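PDB 4KI9: dual specificity protein phosphatase 12 from Homo sapiens, which removes phosphate from phosphotyrosine as well as phosphoserine and phosphothreonine residues of proteins, this chain being its catalytic domain. Local coordinates for residues G7-A13 against A84-H90; T28-D34 against W50-A56. The protein carries 2 engineered substitutions. All blocks are in the same frame, centred on the assembly; numbering follows the deposited sequence.

Contact 1 of 2, residues G7-A13 against A84-H90. Engineered in segment 84-90: Ser89 (natural residue Cys). With PO4 (phosphate ion), chain B.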
loop_
_atom_site.group_PDB
_atom_site.type_symbol
_atom_site.label_atom_id
_atom_site.label_comp_id
_atom_site.label_asym_id
_atom_site.label_seq_id
_atom_site.Cartn_x
_atom_site.Cartn_y
_atom_site.Cartn_z
ATOM N N GLY A 7 1.399 -1.940 15.133
ATOM C CA GLY A 7 0.548 -0.835 14.707
ATOM C C GLY A 7 0.274 -0.785 13.209
ATOM O O GLY A 7 -0.357 0.146 12.721
ATOM N N LEU A 8 0.728 -1.785 12.466
ATOM C CA LEU A 8 0.549 -1.760 11.010
ATOM C C LEU A 8 0.019 -3.100 10.484
ATOM O O LEU A 8 0.691 -4.133 10.577
ATOM C CB LEU A 8 1.867 -1.382 10.324
ATOM C CG LEU A 8 1.894 -0.714 8.941
ATOM C CD1 LEU A 8 2.920 -1.383 8.043
ATOM C CD2 LEU A 8 0.535 -0.620 8.245
ATOM N N TYR A 9 -1.181 -3.065 9.914
ATOM C CA TYR A 9 -1.890 -4.274 9.510
ATOM C C TYR A 9 -2.298 -4.193 8.046
ATOM O O TYR A 9 -2.476 -3.099 7.506
ATOM C CB TYR A 9 -3.148 -4.462 10.374
ATOM C CG TYR A 9 -2.900 -4.592 11.872
ATOM C CD1 TYR A 9 -2.639 -3.474 12.665
ATOM C CD2 TYR A 9 -2.952 -5.836 12.494
ATOM C CE1 TYR A 9 -2.423 -3.596 14.036
ATOM C CE2 TYR A 9 -2.732 -5.971 13.852
ATOM C CZ TYR A 9 -2.471 -4.856 14.619
ATOM O OH TYR A 9 -2.265 -5.008 15.969
ATOM N N PHE A 10 -2.438 -5.348 7.395
ATOM C CA PHE A 10 -3.027 -5.384 6.066
ATOM C C PHE A 10 -3.961 -6.581 5.919
ATOM O O PHE A 10 -3.845 -7.562 6.653
ATOM C CB PHE A 10 -1.964 -5.349 4.958
ATOM C CG PHE A 10 -1.341 -6.690 4.649
ATOM C CD1 PHE A 10 -0.275 -7.161 5.395
ATOM C CD2 PHE A 10 -1.802 -7.460 3.591
ATOM C CE1 PHE A 10 0.310 -8.390 5.108
ATOM C CE2 PHE A 10 -1.222 -8.697 3.299
ATOM C CZ PHE A 10 -0.166 -9.156 4.058
ATOM N N GLY A 11 -4.903 -6.490 4.988
ATOM C CA GLY A 11 -5.872 -7.558 4.802
ATOM C C GLY A 11 -6.778 -7.287 3.622
ATOM O O GLY A 11 -6.527 -6.371 2.841
ATOM N N GLY A 12 -7.825 -8.094 3.484
ATOM C CA GLY A 12 -8.763 -7.947 2.390
ATOM C C GLY A 12 -10.085 -7.360 2.842
ATOM O O GLY A 12 -10.165 -6.737 3.896
ATOM N N ALA A 13 -11.124 -7.562 2.038
ATOM C CA ALA A 13 -12.454 -7.044 2.341
ATOM C C ALA A 13 -12.981 -7.544 3.686
ATOM O O ALA A 13 -13.760 -6.855 4.343
ATOM C CB ALA A 13 -13.429 -7.404 1.223
ATOM N N ALA A 84 -2.832 3.044 15.107
ATOM C CA ALA A 84 -2.738 1.775 14.370
ATOM C C ALA A 84 -3.429 1.902 13.020
ATOM O O ALA A 84 -4.516 2.491 12.917
ATOM C CB ALA A 84 -3.343 0.628 15.161
ATOM N N VAL A 85 -2.803 1.329 11.997
ATOM C CA VAL A 85 -3.230 1.497 10.613
ATOM C C VAL A 85 -3.616 0.168 9.952
ATOM O O VAL A 85 -2.918 -0.836 10.099
ATOM C CB VAL A 85 -2.084 2.124 9.780
ATOM C CG1 VAL A 85 -2.445 2.174 8.302
ATOM C CG2 VAL A 85 -1.763 3.499 10.290
ATOM N N LEU A 86 -4.731 0.170 9.224
ATOM C CA LEU A 86 -5.091 -0.950 8.357
ATOM C C LEU A 86 -4.978 -0.509 6.905
ATOM O O LEU A 86 -5.518 0.532 6.526
ATOM C CB LEU A 86 -6.530 -1.398 8.634
ATOM C CG LEU A 86 -7.075 -2.447 7.643
ATOM C CD1 LEU A 86 -6.285 -3.763 7.708
ATOM C CD2 LEU A 86 -8.569 -2.696 7.853
ATOM N N VAL A 87 -4.263 -1.284 6.096
ATOM C CA VAL A 87 -4.254 -1.076 4.645
ATOM C C VAL A 87 -4.977 -2.261 4.045
ATOM O O VAL A 87 -4.571 -3.410 4.260
ATOM C CB VAL A 87 -2.826 -1.061 4.059
ATOM C CG1 VAL A 87 -2.888 -0.901 2.540
ATOM C CG2 VAL A 87 -1.998 0.053 4.682
ATOM N N HIS A 88 -6.061 -2.021 3.322
ATOM C CA HIS A 88 -6.804 -3.155 2.763
ATOM C C HIS A 88 -7.181 -2.984 1.299
ATOM O O HIS A 88 -7.385 -1.864 0.815
ATOM C CB HIS A 88 -8.068 -3.448 3.582
ATOM C CG HIS A 88 -9.213 -2.535 3.264
ATOM N ND1 HIS A 88 -10.199 -2.872 2.368
ATOM C CD2 HIS A 88 -9.521 -1.295 3.716
ATOM C CE1 HIS A 88 -11.073 -1.882 2.283
ATOM N NE2 HIS A 88 -10.685 -0.914 3.092
ATOM N N SER A 89 -7.270 -4.120 0.608
ATOM C CA SER A 89 -7.802 -4.196 -0.744
ATOM C C SER A 89 -9.035 -5.113 -0.724
ATOM O O SER A 89 -9.727 -5.188 0.287
ATOM C CB SER A 89 -6.731 -4.734 -1.694
ATOM O OG SER A 89 -6.059 -5.858 -1.140
ATOM N N HIS A 90 -9.319 -5.800 -1.826
ATOM C CA HIS A 90 -10.419 -6.769 -1.815
ATOM C C HIS A 90 -9.975 -8.156 -1.339
ATOM O O HIS A 90 -10.597 -8.742 -0.454
ATOM C CB HIS A 90 -11.109 -6.877 -3.177
ATOM C CG HIS A 90 -12.288 -7.804 -3.173
ATOM N ND1 HIS A 90 -12.278 -9.027 -3.808
ATOM C CD2 HIS A 90 -13.504 -7.693 -2.587
ATOM C CE1 HIS A 90 -13.442 -9.626 -3.621
ATOM N NE2 HIS A 90 -14.202 -8.840 -2.884
HETATM P P PO4 B . -6.315 -7.425 -4.339
HETATM O O1 PO4 B . -7.791 -7.204 -4.105
HETATM O O2 PO4 B . -5.728 -6.240 -5.060
HETATM O O3 PO4 B . -5.601 -7.676 -3.035
HETATM O O4 PO4 B . -6.134 -8.626 -5.244
#
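Two parallel strands of the phosphatase sheet, 8-11 and 84-88, meet here, and the second runs straight into the phosphate-binding loop. Val85 N donates to Gly7 O, and Tyr9 N to Val85 O. Val87 N then donates to Tyr9 O, Gly11 N to Val87 O and Ser89 N to Gly11 O, the last being the longest at 3.3 Å. Past the strand ends, Ala13 N reaches His90 O at 2.8 Å from above the carbonyl plane.

Leu8 and Val85 lie side by side, with Leu8 CD2 4.1 Å from Val85 CG1. With Phe10 and Val87 they form the face packed on helices 68-80 and 95-108. On the other face the Tyr9 ring turns its edge to the Val85 carbonyl; Tyr9 CD1 is 3.7 Å from Val85 O. Leu86 CD1 sits 4.2 Å from Tyr9 CB.

His88 CG stands between its backbone N and carbonyl carbon (chi1 80°). This lets His88 ND1 donate to Ser89 O at 3.1 Å, while His88 NE2 is bonded to Thr32 OG1. Both ring nitrogens are held, which probably fixes the ring's rotation.

Ser89 is engineered in place of the predicted nucleophilic cysteine. Ser89 OG donates at 2.7 Å to O3 of a phosphate, probably from the crystallisation liquor, and His90 N bonds weakly to its O1. The backbone N-H groups of Ala91, Val93 and Ser94, with Arg95 NE, complete the cradle; His90 to Arg95 bind substrate. A strand delivering this loop to a helix N terminus is the P-loop arrangement of the protein tyrosine phosphatases.

Contact 2 of 2, residues T28-D34 against W50-A56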
loop_
_atom_site.group_PDB
_atom_site.type_symbol
_atom_site.label_atom_id
_atom_site.label_comp_id
_atom_site.label_asym_id
_atom_site.label_seq_id
_atom_site.Cartn_x
_atom_site.Cartn_y
_atom_site.Cartn_z
ATOM N N THR A 28 -7.359 3.114 13.958
ATOM C CA THR A 28 -8.114 4.347 13.766
ATOM C C THR A 28 -7.716 5.062 12.481
ATOM O O THR A 28 -8.120 6.198 12.252
ATOM C CB THR A 28 -7.965 5.321 14.944
ATOM O OG1 THR A 28 -6.580 5.650 15.126
ATOM C CG2 THR A 28 -8.538 4.713 16.227
ATOM N N ALA A 29 -6.927 4.387 11.650
ATOM C CA ALA A 29 -6.564 4.910 10.337
ATOM C C ALA A 29 -6.661 3.792 9.313
ATOM O O ALA A 29 -6.070 2.727 9.486
ATOM C CB ALA A 29 -5.168 5.521 10.356
ATOM N N VAL A 30 -7.427 4.019 8.250
ATOM C CA VAL A 30 -7.662 2.967 7.273
ATOM C C VAL A 30 -7.396 3.463 5.871
ATOM O O VAL A 30 -8.004 4.439 5.425
ATOM C CB VAL A 30 -9.106 2.415 7.362
ATOM C CG1 VAL A 30 -9.349 1.383 6.252
ATOM C CG2 VAL A 30 -9.364 1.792 8.738
ATOM N N LEU A 31 -6.465 2.805 5.190
ATOM C CA LEU A 31 -6.190 3.112 3.799
ATOM C C LEU A 31 -6.839 2.028 2.969
ATOM O O LEU A 31 -6.446 0.862 3.032
ATOM C CB LEU A 31 -4.684 3.150 3.527
ATOM C CG LEU A 31 -4.242 3.768 2.185
ATOM C CD1 LEU A 31 -2.757 4.098 2.266
ATOM C CD2 LEU A 31 -4.477 2.845 0.990
ATOM N N THR A 32 -7.839 2.427 2.199
ATOM C CA THR A 32 -8.502 1.543 1.250
ATOM C C THR A 32 -7.885 1.728 -0.140
ATOM O O THR A 32 -7.877 2.830 -0.686
ATOM C CB THR A 32 -10.006 1.857 1.176
ATOM O OG1 THR A 32 -10.591 1.737 2.484
ATOM C CG2 THR A 32 -10.712 0.931 0.192
ATOM N N VAL A 33 -7.342 0.650 -0.701
ATOM C CA VAL A 33 -6.883 0.681 -2.082
ATOM C C VAL A 33 -7.678 -0.381 -2.840
ATOM O O VAL A 33 -7.415 -1.571 -2.729
ATOM C CB VAL A 33 -5.332 0.511 -2.193
ATOM C CG1 VAL A 33 -4.833 -0.675 -1.352
ATOM C CG2 VAL A 33 -4.898 0.388 -3.649
ATOM N N ASP A 34 -8.687 0.069 -3.581
ATOM C CA ASP A 34 -9.713 -0.826 -4.084
ATOM C C ASP A 34 -10.532 -0.047 -5.101
ATOM O O ASP A 34 -10.278 1.140 -5.325
ATOM C CB ASP A 34 -10.597 -1.258 -2.914
ATOM C CG ASP A 34 -11.171 -2.656 -3.084
ATOM O OD1 ASP A 34 -11.325 -3.106 -4.232
ATOM O OD2 ASP A 34 -11.484 -3.296 -2.058
ATOM N N TRP A 50 -9.490 8.247 10.708
ATOM C CA TRP A 50 -8.896 8.835 9.502
ATOM C C TRP A 50 -8.890 7.807 8.373
ATOM O O TRP A 50 -8.603 6.638 8.603
ATOM C CB TRP A 50 -7.449 9.253 9.766
ATOM C CG TRP A 50 -7.284 10.444 10.653
ATOM C CD1 TRP A 50 -7.023 11.729 10.263
ATOM C CD2 TRP A 50 -7.348 10.462 12.090
ATOM N NE1 TRP A 50 -6.933 12.550 11.371
ATOM C CE2 TRP A 50 -7.131 11.797 12.499
ATOM C CE3 TRP A 50 -7.583 9.485 13.064
ATOM C CZ2 TRP A 50 -7.133 12.168 13.839
ATOM C CZ3 TRP A 50 -7.573 9.853 14.395
ATOM C CH2 TRP A 50 -7.360 11.187 14.771
ATOM N N ARG A 51 -9.186 8.244 7.150
ATOM C CA ARG A 51 -9.182 7.349 6.007
ATOM C C ARG A 51 -8.483 7.983 4.819
ATOM O O ARG A 51 -8.455 9.207 4.678
ATOM C CB ARG A 51 -10.619 6.995 5.588
ATOM C CG ARG A 51 -11.402 6.107 6.577
ATOM C CD ARG A 51 -12.844 5.922 6.102
ATOM N NE ARG A 51 -13.656 5.095 6.993
ATOM C CZ ARG A 51 -13.761 3.772 6.893
ATOM N NH1 ARG A 51 -13.093 3.126 5.947
ATOM N NH2 ARG A 51 -14.529 3.091 7.739
ATOM N N LEU A 52 -7.913 7.135 3.974
ATOM C CA LEU A 52 -7.464 7.541 2.651
ATOM C C LEU A 52 -7.955 6.490 1.662
ATOM O O LEU A 52 -7.694 5.284 1.816
ATOM C CB LEU A 52 -5.933 7.647 2.594
ATOM C CG LEU A 52 -5.379 7.849 1.179
ATOM C CD1 LEU A 52 -5.843 9.165 0.587
ATOM C CD2 LEU A 52 -3.861 7.756 1.169
ATOM N N PHE A 53 -8.683 6.941 0.656
ATOM C CA PHE A 53 -9.124 6.045 -0.399
ATOM C C PHE A 53 -8.283 6.232 -1.666
ATOM O O PHE A 53 -8.179 7.331 -2.183
ATOM C CB PHE A 53 -10.610 6.276 -0.688
ATOM C CG PHE A 53 -11.113 5.531 -1.899
ATOM C CD1 PHE A 53 -11.742 6.203 -2.933
ATOM C CD2 PHE A 53 -10.966 4.158 -1.988
ATOM C CE1 PHE A 53 -12.199 5.517 -4.052
ATOM C CE2 PHE A 53 -11.410 3.465 -3.103
ATOM C CZ PHE A 53 -12.034 4.147 -4.137
ATOM N N VAL A 54 -7.678 5.152 -2.149
ATOM C CA VAL A 54 -6.866 5.188 -3.360
ATOM C C VAL A 54 -7.563 4.293 -4.384
ATOM O O VAL A 54 -7.473 3.070 -4.303
ATOM C CB VAL A 54 -5.414 4.690 -3.096
ATOM C CG1 VAL A 54 -4.628 4.563 -4.411
ATOM C CG2 VAL A 54 -4.673 5.650 -2.104
ATOM N N PRO A 55 -8.313 4.904 -5.310
ATOM C CA PRO A 55 -9.111 4.116 -6.259
ATOM C C PRO A 55 -8.193 3.438 -7.245
ATOM O O PRO A 55 -7.363 4.097 -7.862
ATOM C CB PRO A 55 -9.993 5.166 -6.953
ATOM C CG PRO A 55 -9.242 6.455 -6.792
ATOM C CD PRO A 55 -8.545 6.355 -5.455
ATOM N N ALA A 56 -8.323 2.125 -7.358
ATOM C CA ALA A 56 -7.409 1.349 -8.177
ATOM C C ALA A 56 -7.980 -0.035 -8.431
ATOM O O ALA A 56 -8.525 -0.672 -7.528
ATOM C CB ALA A 56 -6.063 1.232 -7.495
HETATM O O HOH W 1 -10.643 3.876 4.098
#
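The Phe53 ring meets Asp34 O obliquely, with Phe53 CE2 3.4 Å from Asp34 O. Pro55 N lies over the centre of one face of this ring. Thr32 CG2 lies 3.9 Å from Phe53 CD2. The Trp50 ring meets Thr28 O in plane at its edge, through CE3, and also makes a cation-pi contact with Arg83. A water lies in plane at the edge of the Arg51 guanidinium and accepts from Arg51 NH1 at 3.2 Å. That water donates to Val30 O and is bonded to Thr32 OG1, so it bridges the two strands. Arg51 is extended from CG to NE, which carries its NH1 alongside Val30 CG1.

Backbone bonds join the parallel strands from Trp50 N to Thr28 O through Val54 N to Thr32 O. Asp34 N to Val54 O is weak. Ala56 N closes the series on Asp34 O at 3.0 Å, from above the carbonyl plane.

Leu31, Val33, Leu52 and Val54 share one face. Leu31 CG lies anti to the backbone N (chi1 -167°), which sets CD1 beside Leu52 CD2 at 4.0 Å. The Leu31 and Val54 side chains cross obliquely, Leu31 CD2 4.2 Å from Val54 CG2. With an alanine in place of Leu31, both methyl branches are gone, and Leu52 CD2 and Val54 CG2 would probably lose this apolar partner.

The contact forms one edge of the sheet. Its C-terminal end comes up to the phosphate site: Arg95 NH1 bonds Ala56 O and makes a long, weak ion pair with Asp34 OD1. Strand 84-88, whose His88 holds Thr32 OG1, is the inner neighbour. Helix 68-80 covers Ala29, Leu31 and Leu52, while Val33 reaches helix 95-108.

How the contacts relate
From the N terminus, strand 2-5 turns into strand 8-11; two short helices follow, then strand 27-34. Residues 28-34 then pair with 50-56, so contact 2 closes a short loop without helix or strand. Helix 68-80 follows, and strand 84-88 enters the sheet between 8-11 and 27-34. There contact 1 closes the longer loop, which holds the whole of contact 2. Strands 84-88 and 27-34 are neighbours, so the two contacts form one continuous sheet: Leu86 N lies 2.9 Å from Ala29 O, a probable hydrogen bond. Together they join the sheet's outer strand 50-55 to the strand that leads into the phosphate-binding loop.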